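Local coordinates for protein dehydrogenase (Sinorhizobium meliloti, PDB 3UOE) that probably acts as an oxidoreductase, as a member of the malate/L-lactate dehydrogenase (LDH2/MDH2) family, at residues Met142-Arg152 and Gly185-Asp196. Numbering follows the deposited sequence.
Sequences MLAYYAEAAAR and GIPAAGHPFVLD
Helix 144-152 lies against strands 182-186 and 193-197 of a beta hairpin, running nearly antiparallel to 193-196 at 158° with the axes 8.1 Å apart, and alanines on the helix and a glycine on the strand let the two settle closely together. Ala-147 and Gly-185 bring their CA atoms to 4.3 Å. Backbone carries much of this contact: the CA-H of Gly-185 points almost straight at Ala-147 O, and a CB on that glycine would run into the same oxygen, while the Ala-147 methyl rests on Gly-185 N. One turn on, the methyl of Ala-151 reaches Pro-192, 3.5 Å from CB to CB, and also lies over the Gly-185/Ile-186 peptide, while CG of Pro-187 packs against Ala-151 O. Val-194 spreads its two methyls along the helix, CG1 to Ala-144 CB and CG2 to Glu-148 CB. The hairpin ends the seven-stranded mixed sheet of the LDH2/MDH2 fold within this chain, with 193-197 outermost; the helix takes one side of it, and on the other Ile-186, Phe-193 and Leu-195 pack on the second subunit. At the other end of the contact Asp-196, its CG anti to the backbone N (chi1 -176°), extends its carboxylate so that OD2 accepts a weak hydrogen bond from Ala-144 N, 3.0 Å away and bent to 135° at the hydrogen. Ala-144 CB lies 3.4 Å from Asp-196 OD2, and CG of Met-142, a selenomethionine whose side chain passes obliquely by the carboxylate, is close to it as well. With the carboxylate of Asp-196 replaced by the methyl of an alanine, Ala-144 N would probably lose this acceptor and a gap would open beside Met-142. Farther along, Glu-148 OE1 forms a salt bridge to Arg-62 NH2, its main partner, and a second to Arg-152 NH2 at 3.2 Å, where the hydrogen bond is weak.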
loop_
_atom_site.group_PDB
_atom_site.type_symbol
_atom_site.label_atom_id
_atom_site.label_comp_id
_atom_site.label_asym_id
_atom_site.label_seq_id
_atom_site.Cartn_x
_atom_site.Cartn_y
_atom_site.Cartn_z
HETATM N N MSE A 142 8.402 -6.736 -13.545
HETATM C CA MSE A 142 8.692 -5.684 -12.578
HETATM C C MSE A 142 7.682 -4.554 -12.637
HETATM O O MSE A 142 7.623 -3.832 -13.627
HETATM C CB MSE A 142 10.091 -5.127 -12.840
HETATM C CG MSE A 142 10.435 -3.869 -12.046
HETATM SE SE MSE A 142 12.206 -3.144 -12.538
HETATM C CE MSE A 142 11.776 -2.401 -14.289
ATOM N N LEU A 143 6.908 -4.378 -11.573
ATOM C CA LEU A 143 5.810 -3.413 -11.603
ATOM C C LEU A 143 6.266 -1.952 -11.712
ATOM O O LEU A 143 5.494 -1.095 -12.131
ATOM C CB LEU A 143 4.883 -3.601 -10.401
ATOM C CG LEU A 143 4.249 -4.990 -10.234
ATOM C CD1 LEU A 143 3.101 -4.948 -9.222
ATOM C CD2 LEU A 143 3.763 -5.535 -11.574
ATOM N N ALA A 144 7.513 -1.672 -11.340
ATOM C CA ALA A 144 8.041 -0.312 -11.431
ATOM C C ALA A 144 7.933 0.213 -12.864
ATOM O O ALA A 144 7.750 1.415 -13.087
ATOM C CB ALA A 144 9.504 -0.255 -10.935
ATOM N N TYR A 145 8.036 -0.697 -13.831
ATOM C CA TYR A 145 7.986 -0.333 -15.242
ATOM C C TYR A 145 6.691 0.430 -15.555
ATOM O O TYR A 145 6.713 1.465 -16.222
ATOM C CB TYR A 145 8.089 -1.589 -16.117
ATOM C CG TYR A 145 8.233 -1.300 -17.602
ATOM C CD1 TYR A 145 7.119 -1.025 -18.389
ATOM C CD2 TYR A 145 9.482 -1.299 -18.210
ATOM C CE1 TYR A 145 7.243 -0.748 -19.747
ATOM C CE2 TYR A 145 9.623 -1.029 -19.564
ATOM C CZ TYR A 145 8.501 -0.752 -20.328
ATOM O OH TYR A 145 8.638 -0.486 -21.674
ATOM N N TYR A 146 5.574 -0.099 -15.062
ATOM C CA TYR A 146 4.259 0.483 -15.296
ATOM C C TYR A 146 4.067 1.744 -14.457
ATOM O O TYR A 146 3.620 2.766 -14.975
ATOM C CB TYR A 146 3.159 -0.547 -15.011
ATOM C CG TYR A 146 3.471 -1.905 -15.607
ATOM C CD1 TYR A 146 3.448 -2.108 -16.993
ATOM C CD2 TYR A 146 3.817 -2.976 -14.792
ATOM C CE1 TYR A 146 3.756 -3.353 -17.552
ATOM C CE2 TYR A 146 4.117 -4.222 -15.331
ATOM C CZ TYR A 146 4.087 -4.406 -16.710
ATOM O OH TYR A 146 4.383 -5.646 -17.232
ATOM N N ALA A 147 4.420 1.681 -13.174
ATOM C CA ALA A 147 4.354 2.864 -12.308
ATOM C C ALA A 147 5.130 4.029 -12.919
ATOM O O ALA A 147 4.683 5.175 -12.897
ATOM C CB ALA A 147 4.887 2.547 -10.902
ATOM N N GLU A 148 6.297 3.723 -13.471
ATOM C CA GLU A 148 7.141 4.750 -14.057
ATOM C C GLU A 148 6.511 5.320 -15.316
ATOM O O GLU A 148 6.577 6.525 -15.550
ATOM C CB GLU A 148 8.522 4.184 -14.377
ATOM C CG GLU A 148 9.513 5.214 -14.888
ATOM C CD GLU A 148 10.882 4.612 -15.135
ATOM O OE1 GLU A 148 11.034 3.858 -16.120
ATOM O OE2 GLU A 148 11.801 4.886 -14.335
ATOM N N ALA A 149 5.909 4.447 -16.126
ATOM C CA ALA A 149 5.291 4.865 -17.371
ATOM C C ALA A 149 4.151 5.836 -17.075
ATOM O O ALA A 149 3.982 6.847 -17.757
ATOM C CB ALA A 149 4.781 3.669 -18.138
ATOM N N ALA A 150 3.360 5.520 -16.059
ATOM C CA ALA A 150 2.267 6.394 -15.665
ATOM C C ALA A 150 2.838 7.743 -15.230
ATOM O O ALA A 150 2.366 8.801 -15.658
ATOM C CB ALA A 150 1.457 5.751 -14.537
ATOM N N ALA A 151 3.868 7.699 -14.389
ATOM C CA ALA A 151 4.457 8.919 -13.844
ATOM C C ALA A 151 5.070 9.779 -14.943
ATOM O O ALA A 151 4.987 11.005 -14.893
ATOM C CB ALA A 151 5.491 8.599 -12.758
ATOM N N ARG A 152 5.672 9.144 -15.941
ATOM C CA ARG A 152 6.282 9.906 -17.019
ATOM C C ARG A 152 5.217 10.620 -17.850
ATOM O O ARG A 152 5.463 11.699 -18.391
ATOM C CB ARG A 152 7.182 9.027 -17.893
ATOM C CG ARG A 152 8.525 8.705 -17.241
ATOM C CD ARG A 152 9.558 8.306 -18.272
ATOM N NE ARG A 152 10.570 7.414 -17.717
ATOM C CZ ARG A 152 11.652 7.008 -18.377
ATOM N NH1 ARG A 152 11.874 7.434 -19.618
ATOM N NH2 ARG A 152 12.520 6.185 -17.795
ATOM N N GLY A 185 3.820 5.162 -8.719
ATOM C CA GLY A 185 4.519 6.174 -9.494
ATOM C C GLY A 185 3.891 7.544 -9.307
ATOM O O GLY A 185 2.675 7.707 -9.422
ATOM N N ILE A 186 4.719 8.538 -9.016
ATOM C CA ILE A 186 4.209 9.883 -8.794
ATOM C C ILE A 186 5.046 10.899 -9.556
ATOM O O ILE A 186 6.268 10.944 -9.407
ATOM C CB ILE A 186 4.149 10.230 -7.287
ATOM C CG1 ILE A 186 3.294 9.189 -6.541
ATOM C CG2 ILE A 186 3.587 11.616 -7.092
ATOM C CD1 ILE A 186 3.132 9.437 -5.055
ATOM N N PRO A 187 4.392 11.706 -10.410
ATOM C CA PRO A 187 5.154 12.712 -11.155
ATOM C C PRO A 187 5.902 13.639 -10.201
ATOM O O PRO A 187 5.355 14.114 -9.202
ATOM C CB PRO A 187 4.070 13.484 -11.919
ATOM C CG PRO A 187 2.933 12.525 -12.043
ATOM C CD PRO A 187 2.976 11.653 -10.818
ATOM N N ALA A 188 7.170 13.858 -10.503
ATOM C CA ALA A 188 7.976 14.838 -9.801
ATOM C C ALA A 188 8.480 15.725 -10.917
ATOM O O ALA A 188 8.024 15.583 -12.045
ATOM C CB ALA A 188 9.115 14.166 -9.078
ATOM N N ALA A 189 9.395 16.641 -10.641
ATOM C CA ALA A 189 9.876 17.504 -11.722
ATOM C C ALA A 189 10.520 16.637 -12.794
ATOM O O ALA A 189 9.842 16.075 -13.653
ATOM C CB ALA A 189 10.862 18.534 -11.202
ATOM N N GLY A 190 11.835 16.518 -12.736
ATOM C CA GLY A 190 12.532 15.641 -13.650
ATOM C C GLY A 190 12.143 14.212 -13.344
ATOM O O GLY A 190 11.062 13.754 -13.722
ATOM N N HIS A 191 13.020 13.517 -12.632
ATOM C CA HIS A 191 12.830 12.105 -12.346
ATOM C C HIS A 191 11.661 11.850 -11.403
ATOM O O HIS A 191 11.556 12.476 -10.343
ATOM C CB HIS A 191 14.121 11.517 -11.780
ATOM C CG HIS A 191 15.312 11.763 -12.649
ATOM N ND1 HIS A 191 15.625 10.961 -13.725
ATOM C CD2 HIS A 191 16.253 12.738 -12.619
ATOM C CE1 HIS A 191 16.715 11.421 -14.313
ATOM N NE2 HIS A 191 17.114 12.500 -13.663
ATOM N N PRO A 192 10.785 10.911 -11.784
ATOM C CA PRO A 192 9.579 10.623 -11.005
ATOM C C PRO A 192 9.866 9.828 -9.736
ATOM O O PRO A 192 10.804 9.034 -9.688
ATOM C CB PRO A 192 8.723 9.773 -11.962
ATOM C CG PRO A 192 9.527 9.588 -13.216
ATOM C CD PRO A 192 10.927 10.022 -12.949
ATOM N N PHE A 193 9.046 10.048 -8.716
ATOM C CA PHE A 193 9.009 9.170 -7.562
ATOM C C PHE A 193 8.506 7.798 -8.029
ATOM O O PHE A 193 7.438 7.693 -8.635
ATOM C CB PHE A 193 8.071 9.746 -6.503
ATOM C CG PHE A 193 7.749 8.785 -5.385
ATOM C CD1 PHE A 193 6.696 7.880 -5.510
ATOM C CD2 PHE A 193 8.494 8.790 -4.211
ATOM C CE1 PHE A 193 6.391 6.990 -4.477
ATOM C CE2 PHE A 193 8.196 7.910 -3.164
ATOM C CZ PHE A 193 7.145 7.003 -3.299
ATOM N N VAL A 194 9.286 6.755 -7.777
ATOM C CA VAL A 194 8.911 5.414 -8.222
ATOM C C VAL A 194 9.160 4.370 -7.136
ATOM O O VAL A 194 10.295 3.956 -6.908
ATOM C CB VAL A 194 9.647 4.986 -9.532
ATOM C CG1 VAL A 194 9.250 3.569 -9.926
ATOM C CG2 VAL A 194 9.344 5.961 -10.669
ATOM N N LEU A 195 8.082 3.950 -6.476
ATOM C CA LEU A 195 8.149 2.943 -5.427
ATOM C C LEU A 195 7.676 1.602 -5.966
ATOM O O LEU A 195 6.640 1.535 -6.624
ATOM C CB LEU A 195 7.259 3.348 -4.254
ATOM C CG LEU A 195 7.203 2.387 -3.063
ATOM C CD1 LEU A 195 8.538 2.361 -2.315
ATOM C CD2 LEU A 195 6.060 2.767 -2.127
ATOM N N ASP A 196 8.436 0.547 -5.681
ATOM C CA ASP A 196 8.092 -0.818 -6.085
ATOM C C ASP A 196 8.585 -1.773 -5.005
ATOM O O ASP A 196 9.779 -1.877 -4.762
ATOM C CB ASP A 196 8.751 -1.164 -7.425
ATOM C CG ASP A 196 8.344 -2.536 -7.954
ATOM O OD1 ASP A 196 7.446 -3.184 -7.364
ATOM O OD2 ASP A 196 8.921 -2.966 -8.977
#